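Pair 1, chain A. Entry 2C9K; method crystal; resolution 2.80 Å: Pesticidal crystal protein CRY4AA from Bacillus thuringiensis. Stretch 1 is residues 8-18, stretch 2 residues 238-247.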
# COMPACT_ATOMS: atom_id res chain seq x y z
N ILE A 8 -4.21 0.56 -10.97
CA ILE A 8 -3.75 -0.25 -12.10
C ILE A 8 -2.25 -0.09 -12.33
O ILE A 8 -1.53 -1.07 -12.54
CB ILE A 8 -4.45 0.13 -13.43
CG1 ILE A 8 -5.93 -0.26 -13.40
CG2 ILE A 8 -3.75 -0.58 -14.59
CD1 ILE A 8 -6.71 0.25 -14.58
N VAL A 9 -1.77 1.14 -12.32
CA VAL A 9 -0.35 1.38 -12.51
C VAL A 9 0.42 0.61 -11.44
O VAL A 9 1.50 0.08 -11.71
CB VAL A 9 -0.02 2.88 -12.38
CG1 VAL A 9 1.49 3.07 -12.39
CG2 VAL A 9 -0.66 3.65 -13.52
N VAL A 10 -0.13 0.56 -10.24
CA VAL A 10 0.55 -0.14 -9.15
C VAL A 10 0.48 -1.63 -9.38
O VAL A 10 1.44 -2.36 -9.11
CB VAL A 10 -0.09 0.22 -7.79
CG1 VAL A 10 0.54 -0.61 -6.68
CG2 VAL A 10 0.11 1.69 -7.51
N GLY A 11 -0.66 -2.09 -9.90
CA GLY A 11 -0.83 -3.50 -10.18
C GLY A 11 0.14 -4.02 -11.23
O GLY A 11 0.62 -5.15 -11.13
N THR A 12 0.43 -3.20 -12.24
CA THR A 12 1.33 -3.58 -13.32
C THR A 12 2.78 -3.71 -12.88
O THR A 12 3.50 -4.59 -13.35
CB THR A 12 1.27 -2.57 -14.46
OG1 THR A 12 -0.09 -2.34 -14.81
CG2 THR A 12 2.02 -3.10 -15.67
N VAL A 13 3.20 -2.82 -12.00
CA VAL A 13 4.58 -2.83 -11.50
C VAL A 13 4.84 -4.10 -10.67
O VAL A 13 5.86 -4.76 -10.87
CB VAL A 13 4.87 -1.56 -10.64
CG1 VAL A 13 6.23 -1.66 -10.01
CG2 VAL A 13 4.79 -0.33 -11.51
N LEU A 14 3.92 -4.44 -9.76
CA LEU A 14 4.04 -5.64 -8.94
C LEU A 14 4.23 -6.84 -9.86
O LEU A 14 5.15 -7.65 -9.68
CB LEU A 14 2.79 -5.86 -8.09
CG LEU A 14 2.68 -4.99 -6.84
CD1 LEU A 14 1.25 -5.00 -6.32
CD2 LEU A 14 3.64 -5.50 -5.78
N THR A 15 3.36 -6.95 -10.85
CA THR A 15 3.40 -8.03 -11.83
C THR A 15 4.66 -7.93 -12.68
O THR A 15 5.23 -8.93 -13.08
CB THR A 15 2.18 -7.94 -12.76
OG1 THR A 15 0.99 -8.04 -11.98
CG2 THR A 15 2.21 -9.05 -13.79
N GLY A 16 5.10 -6.70 -12.92
CA GLY A 16 6.27 -6.48 -13.74
C GLY A 16 7.60 -6.98 -13.23
O GLY A 16 8.46 -7.36 -14.03
N PHE A 17 7.79 -6.96 -11.92
CA PHE A 17 9.06 -7.42 -11.35
C PHE A 17 9.19 -8.93 -11.35
O PHE A 17 10.14 -9.48 -10.78
CB PHE A 17 9.22 -6.88 -9.93
CG PHE A 17 9.54 -5.41 -9.89
CD1 PHE A 17 8.63 -4.51 -9.38
CD2 PHE A 17 10.74 -4.94 -10.41
CE1 PHE A 17 8.91 -3.14 -9.39
CE2 PHE A 17 11.02 -3.58 -10.42
CZ PHE A 17 10.10 -2.68 -9.91
N GLY A 18 8.24 -9.59 -12.01
CA GLY A 18 8.21 -11.04 -12.10
C GLY A 18 9.42 -11.71 -12.74
O GLY A 18 9.85 -12.77 -12.27
N ASP A 238 2.20 3.54 -2.64
CA ASP A 238 2.20 2.16 -3.13
C ASP A 238 3.22 2.03 -4.24
O ASP A 238 3.93 1.03 -4.33
CB ASP A 238 0.82 1.74 -3.65
CG ASP A 238 -0.14 1.35 -2.52
OD1 ASP A 238 0.32 1.21 -1.37
OD2 ASP A 238 -1.34 1.16 -2.79
N LEU A 239 3.30 3.05 -5.08
CA LEU A 239 4.23 3.04 -6.19
C LEU A 239 5.66 3.22 -5.66
O LEU A 239 6.59 2.53 -6.09
CB LEU A 239 3.86 4.16 -7.17
CG LEU A 239 4.40 4.13 -8.59
CD1 LEU A 239 4.21 2.74 -9.23
CD2 LEU A 239 3.67 5.21 -9.40
N VAL A 240 5.84 4.12 -4.70
CA VAL A 240 7.14 4.37 -4.10
C VAL A 240 7.71 3.15 -3.35
O VAL A 240 8.92 2.97 -3.28
CB VAL A 240 7.07 5.56 -3.12
CG1 VAL A 240 8.43 5.82 -2.48
CG2 VAL A 240 6.56 6.79 -3.85
N ALA A 241 6.83 2.33 -2.79
CA ALA A 241 7.26 1.14 -2.05
C ALA A 241 7.88 0.06 -2.96
O ALA A 241 8.62 -0.80 -2.49
CB ALA A 241 6.09 0.55 -1.28
N LEU A 242 7.59 0.12 -4.26
CA LEU A 242 8.13 -0.86 -5.20
C LEU A 242 9.43 -0.39 -5.88
O LEU A 242 10.15 -1.20 -6.47
CB LEU A 242 7.09 -1.19 -6.26
CG LEU A 242 5.74 -1.62 -5.71
CD1 LEU A 242 4.72 -1.72 -6.85
CD2 LEU A 242 5.89 -2.95 -4.99
N PHE A 243 9.71 0.91 -5.78
CA PHE A 243 10.91 1.48 -6.41
C PHE A 243 12.21 0.73 -6.14
O PHE A 243 13.06 0.58 -7.02
CB PHE A 243 11.06 2.95 -5.99
CG PHE A 243 10.11 3.90 -6.70
CD1 PHE A 243 9.98 5.22 -6.26
CD2 PHE A 243 9.39 3.49 -7.81
CE1 PHE A 243 9.15 6.11 -6.92
CE2 PHE A 243 8.55 4.38 -8.48
CZ PHE A 243 8.43 5.69 -8.03
N PRO A 244 12.39 0.24 -4.90
CA PRO A 244 13.62 -0.49 -4.58
C PRO A 244 13.81 -1.71 -5.44
O PRO A 244 14.92 -2.21 -5.57
CB PRO A 244 13.43 -0.84 -3.10
CG PRO A 244 12.58 0.28 -2.60
CD PRO A 244 11.56 0.40 -3.70
N ASN A 245 12.73 -2.21 -6.02
CA ASN A 245 12.81 -3.39 -6.87
C ASN A 245 13.53 -3.03 -8.17
O ASN A 245 14.03 -3.90 -8.87
CB ASN A 245 11.41 -3.91 -7.19
CG ASN A 245 10.64 -4.32 -5.94
OD1 ASN A 245 9.48 -4.73 -6.03
ND2 ASN A 245 11.27 -4.21 -4.77
N TYR A 246 13.56 -1.74 -8.49
CA TYR A 246 14.22 -1.29 -9.71
C TYR A 246 15.74 -1.35 -9.56
O TYR A 246 16.46 -1.17 -10.54
CB TYR A 246 13.80 0.14 -10.07
CG TYR A 246 12.39 0.26 -10.63
CD1 TYR A 246 12.01 -0.43 -11.79
CD2 TYR A 246 11.45 1.08 -10.02
CE1 TYR A 246 10.72 -0.31 -12.31
CE2 TYR A 246 10.15 1.20 -10.53
CZ TYR A 246 9.80 0.50 -11.68
OH TYR A 246 8.51 0.59 -12.16
N ASP A 247 16.22 -1.59 -8.34
CA ASP A 247 17.66 -1.66 -8.08
C ASP A 247 18.21 -2.97 -8.61
O ASP A 247 18.33 -3.95 -7.88
CB ASP A 247 17.95 -1.54 -6.58
CG ASP A 247 19.46 -1.56 -6.27
OD1 ASP A 247 19.86 -0.90 -5.28
OD2 ASP A 247 20.23 -2.23 -6.98

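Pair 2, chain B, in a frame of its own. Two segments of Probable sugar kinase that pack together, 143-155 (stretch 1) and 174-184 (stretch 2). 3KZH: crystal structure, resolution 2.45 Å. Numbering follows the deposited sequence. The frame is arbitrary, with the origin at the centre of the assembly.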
# COMPACT_ATOMS: atom_id res chain seq x y z
N ASP B 143 -17.95 -16.77 -7.09
CA ASP B 143 -18.37 -16.88 -5.71
C ASP B 143 -19.82 -16.37 -5.70
O ASP B 143 -20.32 -15.97 -6.75
CB ASP B 143 -17.44 -16.12 -4.74
CG ASP B 143 -17.38 -14.60 -4.95
OD1 ASP B 143 -18.11 -14.01 -5.78
OD2 ASP B 143 -16.56 -13.98 -4.25
N SER B 144 -20.45 -16.31 -4.53
CA SER B 144 -21.84 -15.87 -4.43
C SER B 144 -22.10 -14.39 -4.07
O SER B 144 -23.15 -14.06 -3.51
CB SER B 144 -22.56 -16.79 -3.44
OG SER B 144 -21.87 -16.76 -2.21
N ASP B 145 -21.17 -13.52 -4.47
CA ASP B 145 -21.25 -12.07 -4.21
C ASP B 145 -22.32 -11.27 -4.95
O ASP B 145 -23.06 -10.49 -4.34
CB ASP B 145 -19.90 -11.41 -4.47
CG ASP B 145 -19.10 -11.16 -3.20
OD1 ASP B 145 -19.07 -12.04 -2.31
OD2 ASP B 145 -18.50 -10.07 -3.10
N ASN B 146 -22.40 -11.46 -6.27
CA ASN B 146 -23.35 -10.75 -7.11
C ASN B 146 -24.25 -11.74 -7.86
O ASN B 146 -23.87 -12.23 -8.93
CB ASN B 146 -22.57 -9.84 -8.08
CG ASN B 146 -23.39 -8.66 -8.59
OD1 ASN B 146 -24.55 -8.81 -9.01
ND2 ASN B 146 -22.78 -7.49 -8.60
N PRO B 147 -25.46 -12.03 -7.31
CA PRO B 147 -26.43 -12.96 -7.92
C PRO B 147 -26.96 -12.56 -9.31
O PRO B 147 -27.19 -13.43 -10.15
CB PRO B 147 -27.55 -13.00 -6.89
CG PRO B 147 -26.83 -12.78 -5.60
CD PRO B 147 -25.93 -11.64 -5.97
N GLU B 148 -27.14 -11.26 -9.52
CA GLU B 148 -27.65 -10.69 -10.77
C GLU B 148 -26.66 -10.89 -11.92
O GLU B 148 -27.06 -11.26 -13.03
CB GLU B 148 -27.95 -9.19 -10.59
CG GLU B 148 -28.73 -8.53 -11.73
CD GLU B 148 -28.50 -7.01 -11.82
OE1 GLU B 148 -28.55 -6.48 -12.95
OE2 GLU B 148 -28.27 -6.36 -10.77
N ILE B 149 -25.38 -10.65 -11.64
CA ILE B 149 -24.31 -10.82 -12.62
C ILE B 149 -24.00 -12.30 -12.86
O ILE B 149 -23.70 -12.69 -13.99
CB ILE B 149 -23.06 -9.95 -12.27
CG1 ILE B 149 -23.36 -8.51 -12.70
CG2 ILE B 149 -21.76 -10.44 -12.96
CD1 ILE B 149 -22.64 -7.47 -11.92
N MSE B 150 -24.17 -13.12 -11.82
CA MSE B 150 -23.97 -14.57 -11.91
C MSE B 150 -24.98 -15.11 -12.91
O MSE B 150 -24.59 -15.75 -13.88
CB MSE B 150 -24.15 -15.26 -10.54
CG MSE B 150 -23.99 -16.80 -10.55
SE MSE B 150 -24.41 -17.72 -8.89
CE MSE B 150 -22.92 -17.08 -7.87
N GLU B 151 -26.25 -14.70 -12.76
CA GLU B 151 -27.35 -15.11 -13.65
C GLU B 151 -27.06 -14.72 -15.09
O GLU B 151 -27.26 -15.53 -16.00
CB GLU B 151 -28.68 -14.49 -13.21
CG GLU B 151 -29.90 -14.87 -14.09
CD GLU B 151 -31.23 -14.62 -13.41
OE1 GLU B 151 -31.32 -13.69 -12.58
OE2 GLU B 151 -32.18 -15.38 -13.69
N TYR B 152 -26.53 -13.51 -15.29
CA TYR B 152 -26.17 -13.03 -16.62
C TYR B 152 -25.05 -13.90 -17.19
O TYR B 152 -25.11 -14.30 -18.35
CB TYR B 152 -25.73 -11.55 -16.58
CG TYR B 152 -25.51 -10.95 -17.95
CD1 TYR B 152 -26.60 -10.51 -18.74
CD2 TYR B 152 -24.21 -10.84 -18.49
CE1 TYR B 152 -26.39 -9.98 -20.04
CE2 TYR B 152 -23.99 -10.32 -19.79
CZ TYR B 152 -25.08 -9.89 -20.55
OH TYR B 152 -24.86 -9.35 -21.79
N LEU B 153 -24.06 -14.25 -16.36
CA LEU B 153 -22.94 -15.09 -16.80
C LEU B 153 -23.36 -16.51 -17.12
O LEU B 153 -22.92 -17.06 -18.13
CB LEU B 153 -21.81 -15.09 -15.76
CG LEU B 153 -21.09 -13.76 -15.54
CD1 LEU B 153 -20.14 -13.86 -14.39
CD2 LEU B 153 -20.36 -13.33 -16.78
N LEU B 154 -24.25 -17.07 -16.30
CA LEU B 154 -24.77 -18.43 -16.47
C LEU B 154 -25.61 -18.53 -17.74
O LEU B 154 -25.33 -19.36 -18.60
CB LEU B 154 -25.58 -18.87 -15.25
CG LEU B 154 -24.88 -19.06 -13.90
CD1 LEU B 154 -25.92 -19.35 -12.85
CD2 LEU B 154 -23.83 -20.17 -13.94
N LYS B 155 -26.57 -17.62 -17.89
CA LYS B 155 -27.48 -17.55 -19.04
C LYS B 155 -26.71 -17.44 -20.36
O LYS B 155 -26.96 -18.19 -21.31
CB LYS B 155 -28.42 -16.34 -18.86
CG LYS B 155 -29.44 -16.05 -19.94
CD LYS B 155 -30.25 -14.82 -19.53
CE LYS B 155 -31.25 -14.36 -20.59
NZ LYS B 155 -31.93 -13.10 -20.16
N SER B 174 -28.24 -18.98 0.01
CA SER B 174 -29.70 -18.98 -0.18
C SER B 174 -30.14 -18.08 -1.32
O SER B 174 -31.19 -18.30 -1.93
CB SER B 174 -30.42 -18.59 1.12
OG SER B 174 -30.01 -17.32 1.60
N TRP B 175 -29.30 -17.09 -1.64
CA TRP B 175 -29.56 -16.14 -2.70
C TRP B 175 -29.20 -16.63 -4.10
O TRP B 175 -29.57 -16.00 -5.09
CB TRP B 175 -28.84 -14.81 -2.42
CG TRP B 175 -29.35 -14.15 -1.17
CD1 TRP B 175 -28.80 -14.24 0.07
CD2 TRP B 175 -30.58 -13.43 -1.02
NE1 TRP B 175 -29.62 -13.64 1.00
CE2 TRP B 175 -30.72 -13.14 0.36
CE3 TRP B 175 -31.59 -13.01 -1.92
CZ2 TRP B 175 -31.83 -12.44 0.88
CZ3 TRP B 175 -32.71 -12.31 -1.40
CH2 TRP B 175 -32.82 -12.04 -0.01
N VAL B 176 -28.48 -17.75 -4.17
CA VAL B 176 -28.06 -18.34 -5.45
C VAL B 176 -28.54 -19.78 -5.60
O VAL B 176 -28.12 -20.49 -6.51
CB VAL B 176 -26.50 -18.25 -5.67
CG1 VAL B 176 -26.06 -16.80 -5.73
CG2 VAL B 176 -25.73 -18.99 -4.57
N LYS B 177 -29.45 -20.18 -4.71
CA LYS B 177 -30.03 -21.53 -4.68
C LYS B 177 -30.80 -21.90 -5.95
O LYS B 177 -30.77 -23.05 -6.39
CB LYS B 177 -30.93 -21.69 -3.44
CG LYS B 177 -31.43 -23.10 -3.21
CD LYS B 177 -32.58 -23.15 -2.23
CE LYS B 177 -33.36 -24.45 -2.38
NZ LYS B 177 -34.48 -24.53 -1.41
N HIS B 178 -31.46 -20.90 -6.55
CA HIS B 178 -32.24 -21.09 -7.78
C HIS B 178 -31.35 -21.12 -9.03
O HIS B 178 -31.79 -21.53 -10.11
CB HIS B 178 -33.31 -19.98 -7.91
CG HIS B 178 -32.75 -18.59 -7.99
ND1 HIS B 178 -32.01 -18.02 -6.98
CD2 HIS B 178 -32.79 -17.68 -8.99
CE1 HIS B 178 -31.62 -16.81 -7.35
NE2 HIS B 178 -32.07 -16.58 -8.57
N LEU B 179 -30.10 -20.70 -8.86
CA LEU B 179 -29.12 -20.63 -9.94
C LEU B 179 -28.09 -21.75 -10.00
O LEU B 179 -27.44 -21.92 -11.04
CB LEU B 179 -28.37 -19.28 -9.89
CG LEU B 179 -29.14 -17.98 -10.14
CD1 LEU B 179 -28.25 -16.79 -9.85
CD2 LEU B 179 -29.68 -17.94 -11.57
N ILE B 180 -27.97 -22.54 -8.93
CA ILE B 180 -26.97 -23.62 -8.88
C ILE B 180 -26.99 -24.71 -9.95
O ILE B 180 -25.93 -25.25 -10.29
CB ILE B 180 -26.84 -24.28 -7.49
CG1 ILE B 180 -28.14 -25.00 -7.10
CG2 ILE B 180 -26.40 -23.25 -6.48
CD1 ILE B 180 -28.03 -25.81 -5.82
N LYS B 181 -28.16 -24.95 -10.54
CA LYS B 181 -28.36 -25.96 -11.58
C LYS B 181 -27.49 -25.80 -12.83
O LYS B 181 -27.21 -26.78 -13.53
CB LYS B 181 -29.84 -26.04 -11.97
CG LYS B 181 -30.45 -24.77 -12.58
CD LYS B 181 -31.89 -25.01 -13.02
CE LYS B 181 -32.51 -23.76 -13.64
NZ LYS B 181 -31.86 -23.35 -14.93
N ASP B 182 -27.02 -24.57 -13.07
CA ASP B 182 -26.20 -24.27 -14.24
C ASP B 182 -24.69 -24.43 -14.06
O ASP B 182 -23.93 -24.32 -15.02
CB ASP B 182 -26.54 -22.88 -14.78
CG ASP B 182 -27.94 -22.80 -15.36
OD1 ASP B 182 -28.36 -23.76 -16.06
OD2 ASP B 182 -28.62 -21.77 -15.11
N PHE B 183 -24.29 -24.73 -12.83
CA PHE B 183 -22.89 -24.94 -12.49
C PHE B 183 -22.45 -26.36 -12.78
O PHE B 183 -23.23 -27.31 -12.65
CB PHE B 183 -22.65 -24.62 -11.01
CG PHE B 183 -22.57 -23.15 -10.71
CD1 PHE B 183 -21.36 -22.46 -10.86
CD2 PHE B 183 -23.70 -22.45 -10.26
CE1 PHE B 183 -21.27 -21.07 -10.56
CE2 PHE B 183 -23.62 -21.07 -9.96
CZ PHE B 183 -22.40 -20.38 -10.11
N HIS B 184 -21.20 -26.49 -13.21
CA HIS B 184 -20.56 -27.77 -13.50
C HIS B 184 -20.06 -28.36 -12.17
O HIS B 184 -20.04 -29.57 -11.97
CB HIS B 184 -19.40 -27.54 -14.49
CG HIS B 184 -18.45 -28.70 -14.64
ND1 HIS B 184 -17.59 -29.09 -13.63
CD2 HIS B 184 -18.20 -29.51 -15.69
CE1 HIS B 184 -16.85 -30.09 -14.06
NE2 HIS B 184 -17.20 -30.37 -15.30
O HOH W 1 -31.19 -13.87 -9.83

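In both pairs a helix packs against a second stretch that turns through a short 3-10 segment. The N, CA and C atoms of 14 central residues superpose with an RMSD of 0.6 Å. The helical residues of stretch 1 match from Val A10 = Pro B147 through Gly A16 = Leu B153, and the next match is Phe A17 = Leu B154. In stretch 2 the match runs from Leu A239 = Val B176 through Tyr A246 = Phe B183. The buried area is almost the same, 510 Å² in pair 1 and 512 Å² in pair 2. Neither pair has a direct hydrogen bond across the stretches, so the contact rests on side-chain packing.

Leu A242 = Leu B179 is the only matched position with the same residue in both pairs. The CA atoms fall 0.3 Å apart, and both side chains are m at chi1 and t at chi2. Each leucine points toward the helix and meets residues one turn apart. In pair 1, Leu A242 CD1 lies 4.0 Å from Val A10 O, and Leu A242 CD2 lies 3.5 Å from Leu A14 CD2. In pair 2, Leu B179 CD1 lies 3.5 Å from Pro B147 O, and Leu B179 CD2 lies 3.9 Å from Glu B151 CB. Leu A242 CD1 also lies 3.5 Å from Val A13 CG1.

Val A13 matches Met B150, a selenomethionine. Both point toward stretch 2. The short valine reaches Leu A239, with Val A13 CG2 3.9 Å from Leu A239 CD1. The longer Met B150 places SE 3.7 Å from Val B176 CG1, so the smaller partner at Leu A239 = Val B176 is met by a longer helix side chain. The same SE lies 3.6 Å from Phe B183 CZ, at the ring edge.

The aromatic corner is arranged differently. Tyr A246 and Phe B183 have side-chain centres only 0.3 Å apart. In pair 1 the partner is Phe A17, whose ring edge faces the Tyr A246 ring. The centroids are 4.8 Å apart and the planes stand at 64°. In pair 2 the partner is Leu B154, and its CD2 sits over the Phe B183 face, 4.1 Å from the ring centroid. An aromatic edge and a methyl group thus cover the same kind of surface.

Asn A245 and Asp B182 also match, and each offers its CB to the partner from stretch 1. Asn A245 CB lies over the Phe A17 ring, 3.1 Å from its centroid, a CH-pi contact. Asp B182 CB lies 3.9 Å from Leu B154 CD2.

At Leu A14 = Glu B151 the chemistry changes. Leu A14 packs its CD2 methyl against Leu A242 CD2. Glu B151 contacts Leu B179 through CB, and its OE1 accepts a hydrogen bond from water 1 at 2.8 Å. The water oxygen is also 3.1 Å from His B178 NE2, a bridge across the stretches. Ala A241, the counterpart of His B178, makes no contact with the helix.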